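3,4-dihydroxy-2-butanone 4-phosphate synthase (Acinetobacter baumannii, PDB 6MNZ) probably converts D-ribulose 5-phosphate to formate and 3,4-dihydroxy-2-butanone 4-phosphate, a step of riboflavin biosynthesis that uses magnesium or manganese. Local coordinates at residues A[224-229]-A[331-336]; A[147-152]-A[197-202]; A[102-107]-A[125-130]. All coordinates share one frame; numbering follows the deposited sequence.

In the fold
The three contacts follow one another along the chain, contact 3 first, then contact 2, then contact 1. Contact 3 packs helix 101-112 against an outermost strand of the six-stranded sheet in the synthase part, and contact 1 packs helix 320-336 on the seven-stranded sheet of the GTP cyclohydrolase II-like part; their centres are about 40 Å apart. Contact 2 lies between them, its centre about 18 Å from that of contact 1, which it touches through Met200, packed against Glu228 and Gln332. Two contacts approach predicted sites: the side chain of Asp149 (contact 2) is about 9 Å from that of substrate-binding Arg140, and that of Arg104 (contact 3) about 10 Å from that of Glu164, predicted essential for catalysis.

Contact 1 (A[224-229]-A[331-336]); sequences YRYREI and AQILRD
Tyr226 on strand 220-228 faces Ile333 on the last turn of helix 320-336, their CA atoms 7.7 Å apart, the nearest pair of CA atoms between the segments. The tyrosine side chain sets out toward the helix and spans this gap with its ring. CG1 of Ile333 sits over one face of the Tyr226 ring in a CH-pi contact, 3.8 Å from the centroid and 11° off the normal. CG2 of Ile333 reaches farther along the ring, 3.6 Å from Tyr226 CE1, so the branched side chain covers both the centre and the hydroxyl half. This is a helix laid on one face of the mixed sheet of the GTP cyclohydrolase II-like part, and Ala237 on the adjacent strand touches both Tyr226 and Ile333. A tyrosine suits the place because its ring is buried under the isoleucine while its hydroxyl meets a charge. Tyr226 OH donates to OD2 of Asp336, modelled 2.5 Å away, a length doubtful at this resolution; the carboxylate lies at the ring edge, its plane 88° from that of the ring. Asp336 has its CG anti to the backbone N (chi1 176°), which carries the carboxylate toward the strand. The same OD2 also forms a salt bridge with Arg208 of strand 206-215.

Contact 2 (A[147-152]-A[197-202]); sequences GCDLAR and HYRMTN
A salt-bridge network centred on the buried Asp149 joins helix 143-153 to helix 192-202, near the predicted ribulose 5-phosphate site. The helices are not in close backbone contact: the nearest CA atoms, those of Asp149 and Arg199, are 9.1 Å apart, and a long side chain must cross the gap. Arginine is suited to this, since it reaches far and can offer several N-H groups at its end. Arg199 NH1 lies 2.9 Å from Asp149 OD2 in a salt bridge. OD2 comes in at the edge of the guanidinium, near its plane, but NH1 stands over the face of the Asp149 carboxylate, nearer OD2 than OD1. With the two planes 75° apart, this is not a side-by-side, two-bond pairing. The bend of the Arg199 chain at chi3 (59°) turns the guanidinium to meet the acid.

The other carboxylate oxygen serves its own helix: Asp149 OD1 lies 2.8 Å from Arg152 NH1, one turn on. In the synthase fold the predicted substrate-binding run 140-144 leads into the start of helix 143-153, where His143 is also a predicted metal ligand; the Asp149 side chain is about 9 Å from that of Arg140 and about 11 Å from that of His143. Asp149 OD2 also accepts from the backbone N of Val137, which ties the preceding loop to the helix. Arg199 NE forms a second salt bridge, with Glu203. Two arginines drawn to one buried carboxylate would be expected to favour its ionised form.

Contact 3 (A[102-107]-A[125-130]); sequences AERAHT and GHIFPL
Apolar contacts carry this meeting, and Ile127 of strand 127-131 is at its centre. Its CD1 lies against the aliphatic stem of Arg104, 3.6 Å from Arg104 CG and 3.7 Å from Arg104 CB. Its CG1 rests against Thr107 CG2 (3.8 Å) and also against the backbone O of Arg104. With chi1 at -68°, Thr107 lays its methyl on the isoleucine and keeps OG1 beside its own backbone N, where it takes part in a weak hydrogen bond with Ala92 N. Isoleucine suits the place because its longer branch lies against both Arg104 and Thr107, one turn apart on helix 101-112. The backbones come close too, with 6.3 Å between the CA atoms of Arg104 and Ile127.

The helix thus covers an outermost strand of the six-stranded sheet in the synthase part of the chain. A classic beta bulge occurs here, His126 and Ile127 both facing Glu90.

The polar ends find partners outside the two segments. Arg104, whose CD passes 3.9 Å from His126 O, bends at chi3, and its NH2 donates to the carbonyl of Ile99. Glu103, on the same helix, accepts a hydrogen bond from Gly98 N and pairs with Thr96 OG1.

Contact 1 (A[224-229]-A[331-336])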
loop_
_atom_site.group_PDB
_atom_site.type_symbol
_atom_site.label_atom_id
_atom_site.label_comp_id
_atom_site.label_asym_id
_atom_site.label_seq_id
_atom_site.Cartn_x
_atom_site.Cartn_y
_atom_site.Cartn_z
ATOM N N TYR A 224 -14.399 -19.899 -7.814
ATOM C CA TYR A 224 -13.063 -20.416 -8.094
ATOM C C TYR A 224 -12.040 -19.354 -7.705
ATOM O O TYR A 224 -12.072 -18.236 -8.227
ATOM C CB TYR A 224 -12.934 -20.801 -9.567
ATOM C CG TYR A 224 -13.912 -21.870 -10.012
ATOM C CD1 TYR A 224 -13.456 -23.089 -10.498
ATOM C CD2 TYR A 224 -15.271 -21.600 -10.114
ATOM C CE1 TYR A 224 -14.334 -24.025 -11.016
ATOM C CE2 TYR A 224 -16.166 -22.578 -10.510
ATOM C CZ TYR A 224 -15.689 -23.787 -10.968
ATOM O OH TYR A 224 -16.563 -24.736 -11.445
ATOM N N ARG A 225 -11.231 -19.657 -6.691
ATOM C CA ARG A 225 -10.109 -18.812 -6.302
ATOM C C ARG A 225 -8.838 -19.258 -7.015
ATOM O O ARG A 225 -8.411 -20.409 -6.872
ATOM C CB ARG A 225 -9.911 -18.855 -4.785
ATOM C CG ARG A 225 -10.917 -18.014 -4.010
ATOM C CD ARG A 225 -10.971 -18.401 -2.536
ATOM N NE ARG A 225 -10.215 -17.473 -1.698
ATOM C CZ ARG A 225 -9.027 -17.734 -1.156
ATOM N NH1 ARG A 225 -8.449 -18.921 -1.317
ATOM N NH2 ARG A 225 -8.442 -16.822 -0.391
ATOM N N TYR A 226 -8.184 -18.319 -7.696
ATOM C CA TYR A 226 -6.954 -18.585 -8.428
ATOM C C TYR A 226 -5.809 -17.754 -7.865
ATOM O O TYR A 226 -6.022 -16.688 -7.279
ATOM C CB TYR A 226 -7.125 -18.278 -9.917
ATOM C CG TYR A 226 -8.063 -19.223 -10.627
ATOM C CD1 TYR A 226 -9.431 -18.989 -10.650
ATOM C CD2 TYR A 226 -7.584 -20.356 -11.265
ATOM C CE1 TYR A 226 -10.272 -19.781 -11.404
ATOM C CE2 TYR A 226 -8.413 -21.137 -12.041
ATOM C CZ TYR A 226 -9.772 -20.910 -12.016
ATOM O OH TYR A 226 -10.625 -21.800 -12.624
ATOM N N ARG A 227 -4.587 -18.250 -8.056
ATOM C CA ARG A 227 -3.377 -17.487 -7.780
ATOM C C ARG A 227 -2.408 -17.616 -8.945
ATOM O O ARG A 227 -2.192 -18.717 -9.462
ATOM C CB ARG A 227 -2.707 -17.966 -6.487
ATOM C CG ARG A 227 -2.995 -17.095 -5.276
ATOM C CD ARG A 227 -1.901 -17.220 -4.228
ATOM N NE ARG A 227 -1.889 -18.536 -3.593
ATOM C CZ ARG A 227 -2.491 -18.823 -2.442
ATOM N NH1 ARG A 227 -3.263 -17.924 -1.841
ATOM N NH2 ARG A 227 -2.396 -20.045 -1.936
ATOM N N GLU A 228 -1.742 -16.512 -9.274
ATOM C CA GLU A 228 -0.747 -16.475 -10.335
ATOM C C GLU A 228 0.663 -16.440 -9.755
ATOM O O GLU A 228 0.870 -16.044 -8.605
ATOM C CB GLU A 228 -0.949 -15.266 -11.250
ATOM C CG GLU A 228 -0.108 -15.334 -12.515
ATOM C CD GLU A 228 -0.262 -14.115 -13.395
ATOM O OE1 GLU A 228 -0.292 -12.998 -12.837
ATOM O OE2 GLU A 228 0.002 -14.245 -14.609
ATOM N N ILE A 229 1.615 -16.969 -10.531
ATOM C CA ILE A 229 3.018 -16.930 -10.137
ATOM C C ILE A 229 3.384 -15.521 -9.707
ATOM O O ILE A 229 3.144 -14.552 -10.435
ATOM C CB ILE A 229 3.912 -17.390 -11.303
ATOM C CG1 ILE A 229 3.551 -18.809 -11.748
ATOM C CG2 ILE A 229 5.379 -17.300 -10.916
ATOM C CD1 ILE A 229 3.660 -19.855 -10.660
ATOM N N ALA A 331 -7.548 -15.300 -19.289
ATOM C CA ALA A 331 -7.669 -16.336 -20.307
ATOM C C ALA A 331 -7.298 -17.707 -19.756
ATOM O O ALA A 331 -7.968 -18.701 -20.057
ATOM C CB ALA A 331 -6.795 -15.995 -21.514
ATOM N N GLN A 332 -6.284 -17.769 -18.889
ATOM C CA GLN A 332 -5.923 -19.038 -18.268
ATOM C C GLN A 332 -6.995 -19.510 -17.295
ATOM O O GLN A 332 -7.260 -20.714 -17.205
ATOM C CB GLN A 332 -4.581 -18.908 -17.553
ATOM C CG GLN A 332 -3.413 -18.615 -18.481
ATOM C CD GLN A 332 -2.100 -18.439 -17.737
ATOM O OE1 GLN A 332 -1.856 -19.092 -16.721
ATOM N NE2 GLN A 332 -1.265 -17.523 -18.216
ATOM N N ILE A 333 -7.712 -18.576 -16.668
ATOM C CA ILE A 333 -8.862 -18.945 -15.848
ATOM C C ILE A 333 -9.945 -19.574 -16.715
ATOM O O ILE A 333 -10.558 -20.582 -16.343
ATOM C CB ILE A 333 -9.390 -17.716 -15.084
ATOM C CG1 ILE A 333 -8.406 -17.330 -13.975
ATOM C CG2 ILE A 333 -10.774 -17.993 -14.516
ATOM C CD1 ILE A 333 -8.769 -16.056 -13.235
ATOM N N LEU A 334 -10.267 -18.928 -17.837
ATOM C CA LEU A 334 -11.385 -19.383 -18.654
ATOM C C LEU A 334 -11.086 -20.719 -19.322
ATOM O O LEU A 334 -11.976 -21.570 -19.421
ATOM C CB LEU A 334 -11.722 -18.324 -19.702
ATOM C CG LEU A 334 -12.227 -16.998 -19.130
ATOM C CD1 LEU A 334 -12.153 -15.893 -20.174
ATOM C CD2 LEU A 334 -13.646 -17.145 -18.600
ATOM N N ARG A 335 -9.830 -20.960 -19.703
ATOM C CA ARG A 335 -9.450 -22.291 -20.163
ATOM C C ARG A 335 -9.542 -23.311 -19.037
ATOM O O ARG A 335 -9.991 -24.443 -19.253
ATOM C CB ARG A 335 -8.038 -22.271 -20.741
ATOM C CG ARG A 335 -7.554 -23.642 -21.194
ATOM C CD ARG A 335 -6.343 -23.533 -22.106
ATOM N NE ARG A 335 -5.154 -23.107 -21.374
ATOM C CZ ARG A 335 -4.372 -22.086 -21.719
ATOM N NH1 ARG A 335 -4.623 -21.371 -22.809
ATOM N NH2 ARG A 335 -3.316 -21.789 -20.976
ATOM N N ASP A 336 -9.043 -22.960 -17.849
ATOM C CA ASP A 336 -9.118 -23.878 -16.720
ATOM C C ASP A 336 -10.560 -24.234 -16.392
ATOM O O ASP A 336 -10.843 -25.368 -15.990
ATOM C CB ASP A 336 -8.431 -23.267 -15.498
ATOM C CG ASP A 336 -8.570 -24.131 -14.260
ATOM O OD1 ASP A 336 -7.823 -25.125 -14.142
ATOM O OD2 ASP A 336 -9.403 -23.800 -13.390
#

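Contact 2 (A[147-152]-A[197-202])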
loop_
_atom_site.group_PDB
_atom_site.type_symbol
_atom_site.label_atom_id
_atom_site.label_comp_id
_atom_site.label_asym_id
_atom_site.label_seq_id
_atom_site.Cartn_x
_atom_site.Cartn_y
_atom_site.Cartn_z
ATOM N N GLY A 147 14.644 -8.093 -18.382
ATOM C CA GLY A 147 15.974 -8.653 -18.540
ATOM C C GLY A 147 16.122 -10.004 -17.870
ATOM O O GLY A 147 16.661 -10.944 -18.459
ATOM N N CYS A 148 15.578 -10.143 -16.659
ATOM C CA CYS A 148 15.666 -11.412 -15.947
ATOM C C CYS A 148 14.865 -12.493 -16.663
ATOM O O CYS A 148 15.376 -13.585 -16.932
ATOM C CB CYS A 148 15.175 -11.240 -14.509
ATOM S SG CYS A 148 16.267 -10.252 -13.463
ATOM N N ASP A 149 13.574 -12.240 -16.893
ATOM C CA ASP A 149 12.720 -13.259 -17.491
ATOM C C ASP A 149 13.225 -13.674 -18.866
ATOM O O ASP A 149 13.251 -14.870 -19.180
ATOM C CB ASP A 149 11.283 -12.749 -17.588
ATOM C CG ASP A 149 10.629 -12.589 -16.231
ATOM O OD1 ASP A 149 11.085 -13.243 -15.269
ATOM O OD2 ASP A 149 9.670 -11.801 -16.125
ATOM N N LEU A 150 13.791 -12.731 -19.621
ATOM C CA LEU A 150 14.372 -13.070 -20.915
ATOM C C LEU A 150 15.559 -14.010 -20.748
ATOM O O LEU A 150 15.639 -15.052 -21.411
ATOM C CB LEU A 150 14.790 -11.796 -21.648
ATOM C CG LEU A 150 14.818 -11.891 -23.173
ATOM C CD1 LEU A 150 13.416 -12.100 -23.727
ATOM C CD2 LEU A 150 15.453 -10.645 -23.771
ATOM N N ALA A 151 16.477 -13.675 -19.841
ATOM C CA ALA A 151 17.614 -14.553 -19.589
ATOM C C ALA A 151 17.153 -15.912 -19.081
ATOM O O ALA A 151 17.752 -16.943 -19.406
ATOM C CB ALA A 151 18.567 -13.903 -18.589
ATOM N N ARG A 152 16.092 -15.931 -18.271
ATOM C CA ARG A 152 15.550 -17.197 -17.793
ATOM C C ARG A 152 15.070 -18.063 -18.949
ATOM O O ARG A 152 15.372 -19.260 -19.002
ATOM C CB ARG A 152 14.410 -16.930 -16.811
ATOM C CG ARG A 152 13.628 -18.166 -16.408
ATOM C CD ARG A 152 12.542 -17.818 -15.400
ATOM N NE ARG A 152 13.103 -17.461 -14.099
ATOM C CZ ARG A 152 13.174 -16.223 -13.618
ATOM N NH1 ARG A 152 12.831 -15.180 -14.367
ATOM N NH2 ARG A 152 13.646 -16.023 -12.395
ATOM N N HIS A 197 2.927 -11.286 -23.309
ATOM C CA HIS A 197 1.987 -12.156 -24.003
ATOM C C HIS A 197 2.603 -13.513 -24.308
ATOM O O HIS A 197 1.931 -14.540 -24.171
ATOM C CB HIS A 197 1.519 -11.482 -25.292
ATOM C CG HIS A 197 0.464 -12.246 -26.025
ATOM N ND1 HIS A 197 -0.786 -12.487 -25.494
ATOM C CD2 HIS A 197 0.465 -12.808 -27.256
ATOM C CE1 HIS A 197 -1.497 -13.194 -26.355
ATOM N NE2 HIS A 197 -0.774 -13.370 -27.446
ATOM N N TYR A 198 3.908 -13.554 -24.581
ATOM C CA TYR A 198 4.575 -14.834 -24.787
ATOM C C TYR A 198 4.480 -15.701 -23.538
ATOM O O TYR A 198 4.071 -16.866 -23.605
ATOM C CB TYR A 198 6.035 -14.607 -25.177
ATOM C CG TYR A 198 6.794 -15.886 -25.439
ATOM C CD1 TYR A 198 6.890 -16.407 -26.721
ATOM C CD2 TYR A 198 7.464 -16.540 -24.416
ATOM C CE1 TYR A 198 7.536 -17.603 -26.957
ATOM C CE2 TYR A 198 8.116 -17.734 -24.641
ATOM C CZ TYR A 198 8.137 -18.268 -25.911
ATOM O OH TYR A 198 8.763 -19.469 -26.142
ATOM N N ARG A 199 4.870 -15.150 -22.386
ATOM C CA ARG A 199 4.819 -15.910 -21.142
ATOM C C ARG A 199 3.407 -16.404 -20.857
ATOM O O ARG A 199 3.223 -17.507 -20.329
ATOM C CB ARG A 199 5.325 -15.051 -19.983
ATOM C CG ARG A 199 6.812 -14.739 -20.038
ATOM C CD ARG A 199 7.353 -14.350 -18.669
ATOM N NE ARG A 199 7.157 -15.409 -17.683
ATOM C CZ ARG A 199 7.478 -15.308 -16.397
ATOM N NH1 ARG A 199 7.979 -14.175 -15.921
ATOM N NH2 ARG A 199 7.173 -16.293 -15.562
ATOM N N MET A 200 2.402 -15.570 -21.127
ATOM C CA MET A 200 1.023 -15.975 -20.894
ATOM C C MET A 200 0.578 -17.075 -21.848
ATOM O O MET A 200 -0.340 -17.831 -21.514
ATOM C CB MET A 200 0.093 -14.768 -21.023
ATOM C CG MET A 200 0.329 -13.688 -19.982
ATOM S SD MET A 200 0.123 -14.261 -18.284
ATOM C CE MET A 200 -0.501 -12.777 -17.495
ATOM N N THR A 201 1.239 -17.222 -22.996
ATOM C CA THR A 201 0.801 -18.188 -23.995
ATOM C C THR A 201 1.525 -19.521 -23.879
ATOM O O THR A 201 1.016 -20.535 -24.370
ATOM C CB THR A 201 1.009 -17.631 -25.407
ATOM O OG1 THR A 201 2.406 -17.401 -25.634
ATOM C CG2 THR A 201 0.242 -16.330 -25.592
ATOM N N ASN A 202 2.737 -19.529 -23.319
ATOM C CA ASN A 202 3.587 -20.714 -23.319
ATOM C C ASN A 202 3.937 -21.170 -21.907
ATOM O O ASN A 202 4.851 -21.982 -21.730
ATOM C CB ASN A 202 4.863 -20.448 -24.119
ATOM C CG ASN A 202 4.577 -20.083 -25.562
ATOM O OD1 ASN A 202 4.625 -18.911 -25.938
ATOM N ND2 ASN A 202 4.352 -21.094 -26.393
#

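Contact 3 (A[102-107]-A[125-130])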
loop_
_atom_site.group_PDB
_atom_site.type_symbol
_atom_site.label_atom_id
_atom_site.label_comp_id
_atom_site.label_asym_id
_atom_site.label_seq_id
_atom_site.Cartn_x
_atom_site.Cartn_y
_atom_site.Cartn_z
ATOM N N ALA A 102 36.297 -3.874 -18.650
ATOM C CA ALA A 102 36.592 -5.214 -18.153
ATOM C C ALA A 102 36.190 -5.357 -16.690
ATOM O O ALA A 102 35.702 -6.414 -16.274
ATOM C CB ALA A 102 38.078 -5.524 -18.335
ATOM N N GLU A 103 36.570 -4.382 -15.861
ATOM C CA GLU A 103 36.365 -4.513 -14.423
ATOM C C GLU A 103 34.881 -4.546 -14.077
ATOM O O GLU A 103 34.437 -5.411 -13.313
ATOM C CB GLU A 103 37.060 -3.368 -13.687
ATOM C CG GLU A 103 38.574 -3.503 -13.627
ATOM C CD GLU A 103 39.214 -2.564 -12.615
ATOM O OE1 GLU A 103 40.425 -2.285 -12.752
ATOM O OE2 GLU A 103 38.571 -2.264 -11.586
ATOM N N ARG A 104 34.080 -3.711 -14.742
ATOM C CA ARG A 104 32.633 -3.799 -14.593
ATOM C C ARG A 104 32.123 -5.173 -15.009
ATOM O O ARG A 104 31.395 -5.832 -14.257
ATOM C CB ARG A 104 31.959 -2.705 -15.420
ATOM C CG ARG A 104 31.817 -1.381 -14.694
ATOM C CD ARG A 104 30.981 -0.402 -15.495
ATOM N NE ARG A 104 31.765 0.738 -15.955
ATOM C CZ ARG A 104 31.304 1.676 -16.773
ATOM N NH1 ARG A 104 30.048 1.630 -17.193
ATOM N NH2 ARG A 104 32.094 2.670 -17.158
ATOM N N ALA A 105 32.481 -5.613 -16.217
ATOM C CA ALA A 105 32.176 -6.976 -16.636
ATOM C C ALA A 105 32.601 -7.982 -15.574
ATOM O O ALA A 105 31.793 -8.798 -15.117
ATOM C CB ALA A 105 32.862 -7.276 -17.970
ATOM N N HIS A 106 33.824 -7.832 -15.062
ATOM C CA HIS A 106 34.310 -8.741 -14.028
ATOM C C HIS A 106 33.440 -8.671 -12.780
ATOM O O HIS A 106 33.126 -9.703 -12.175
ATOM C CB HIS A 106 35.764 -8.409 -13.691
ATOM C CG HIS A 106 36.322 -9.212 -12.559
ATOM N ND1 HIS A 106 35.813 -10.439 -12.191
ATOM C CD2 HIS A 106 37.353 -8.967 -11.716
ATOM C CE1 HIS A 106 36.423 -10.852 -11.094
ATOM N NE2 HIS A 106 37.380 -9.990 -10.800
ATOM N N THR A 107 32.987 -7.471 -12.414
ATOM C CA THR A 107 32.103 -7.339 -11.260
ATOM C C THR A 107 30.812 -8.121 -11.470
ATOM O O THR A 107 30.311 -8.774 -10.547
ATOM C CB THR A 107 31.802 -5.862 -10.995
ATOM O OG1 THR A 107 32.995 -5.204 -10.548
ATOM C CG2 THR A 107 30.715 -5.714 -9.936
ATOM N N GLY A 125 30.087 0.507 -5.407
ATOM C CA GLY A 125 30.895 0.135 -6.549
ATOM C C GLY A 125 30.614 0.971 -7.780
ATOM O O GLY A 125 30.247 2.144 -7.670
ATOM N N HIS A 126 30.589 0.313 -8.940
ATOM C CA HIS A 126 30.241 0.978 -10.188
ATOM C C HIS A 126 29.348 0.117 -11.075
ATOM O O HIS A 126 29.106 0.490 -12.229
ATOM C CB HIS A 126 31.508 1.367 -10.957
ATOM C CG HIS A 126 32.421 2.277 -10.196
ATOM N ND1 HIS A 126 33.142 1.860 -9.098
ATOM C CD2 HIS A 126 32.728 3.584 -10.372
ATOM C CE1 HIS A 126 33.759 2.898 -8.563
ATOM N NE2 HIS A 126 33.558 3.947 -9.340
ATOM N N ILE A 127 28.859 -1.018 -10.580
ATOM C CA ILE A 127 27.768 -1.752 -11.206
ATOM C C ILE A 127 26.533 -1.595 -10.334
ATOM O O ILE A 127 26.636 -1.541 -9.103
ATOM C CB ILE A 127 28.127 -3.241 -11.394
ATOM C CG1 ILE A 127 29.129 -3.411 -12.542
ATOM C CG2 ILE A 127 26.874 -4.078 -11.637
ATOM C CD1 ILE A 127 28.620 -2.949 -13.893
ATOM N N PHE A 128 25.371 -1.476 -10.975
ATOM C CA PHE A 128 24.145 -1.016 -10.325
ATOM C C PHE A 128 23.090 -2.102 -10.461
ATOM O O PHE A 128 22.311 -2.106 -11.426
ATOM C CB PHE A 128 23.663 0.297 -10.936
ATOM C CG PHE A 128 24.631 1.423 -10.776
ATOM C CD1 PHE A 128 24.682 2.132 -9.588
ATOM C CD2 PHE A 128 25.652 1.598 -11.694
ATOM C CE1 PHE A 128 25.661 3.071 -9.368
ATOM C CE2 PHE A 128 26.624 2.553 -11.491
ATOM C CZ PHE A 128 26.611 3.313 -10.339
ATOM N N PRO A 129 23.063 -3.077 -9.553
ATOM C CA PRO A 129 22.106 -4.178 -9.698
ATOM C C PRO A 129 20.686 -3.709 -9.439
ATOM O O PRO A 129 20.448 -2.733 -8.724
ATOM C CB PRO A 129 22.560 -5.196 -8.643
ATOM C CG PRO A 129 23.959 -4.793 -8.268
ATOM C CD PRO A 129 23.999 -3.305 -8.438
ATOM N N LEU A 130 19.740 -4.399 -10.070
ATOM C CA LEU A 130 18.323 -4.093 -9.941
ATOM C C LEU A 130 17.573 -5.362 -9.573
ATOM O O LEU A 130 17.820 -6.424 -10.154
ATOM C CB LEU A 130 17.767 -3.503 -11.239
ATOM C CG LEU A 130 18.577 -2.348 -11.829
ATOM C CD1 LEU A 130 18.019 -1.929 -13.178
ATOM C CD2 LEU A 130 18.586 -1.174 -10.872
#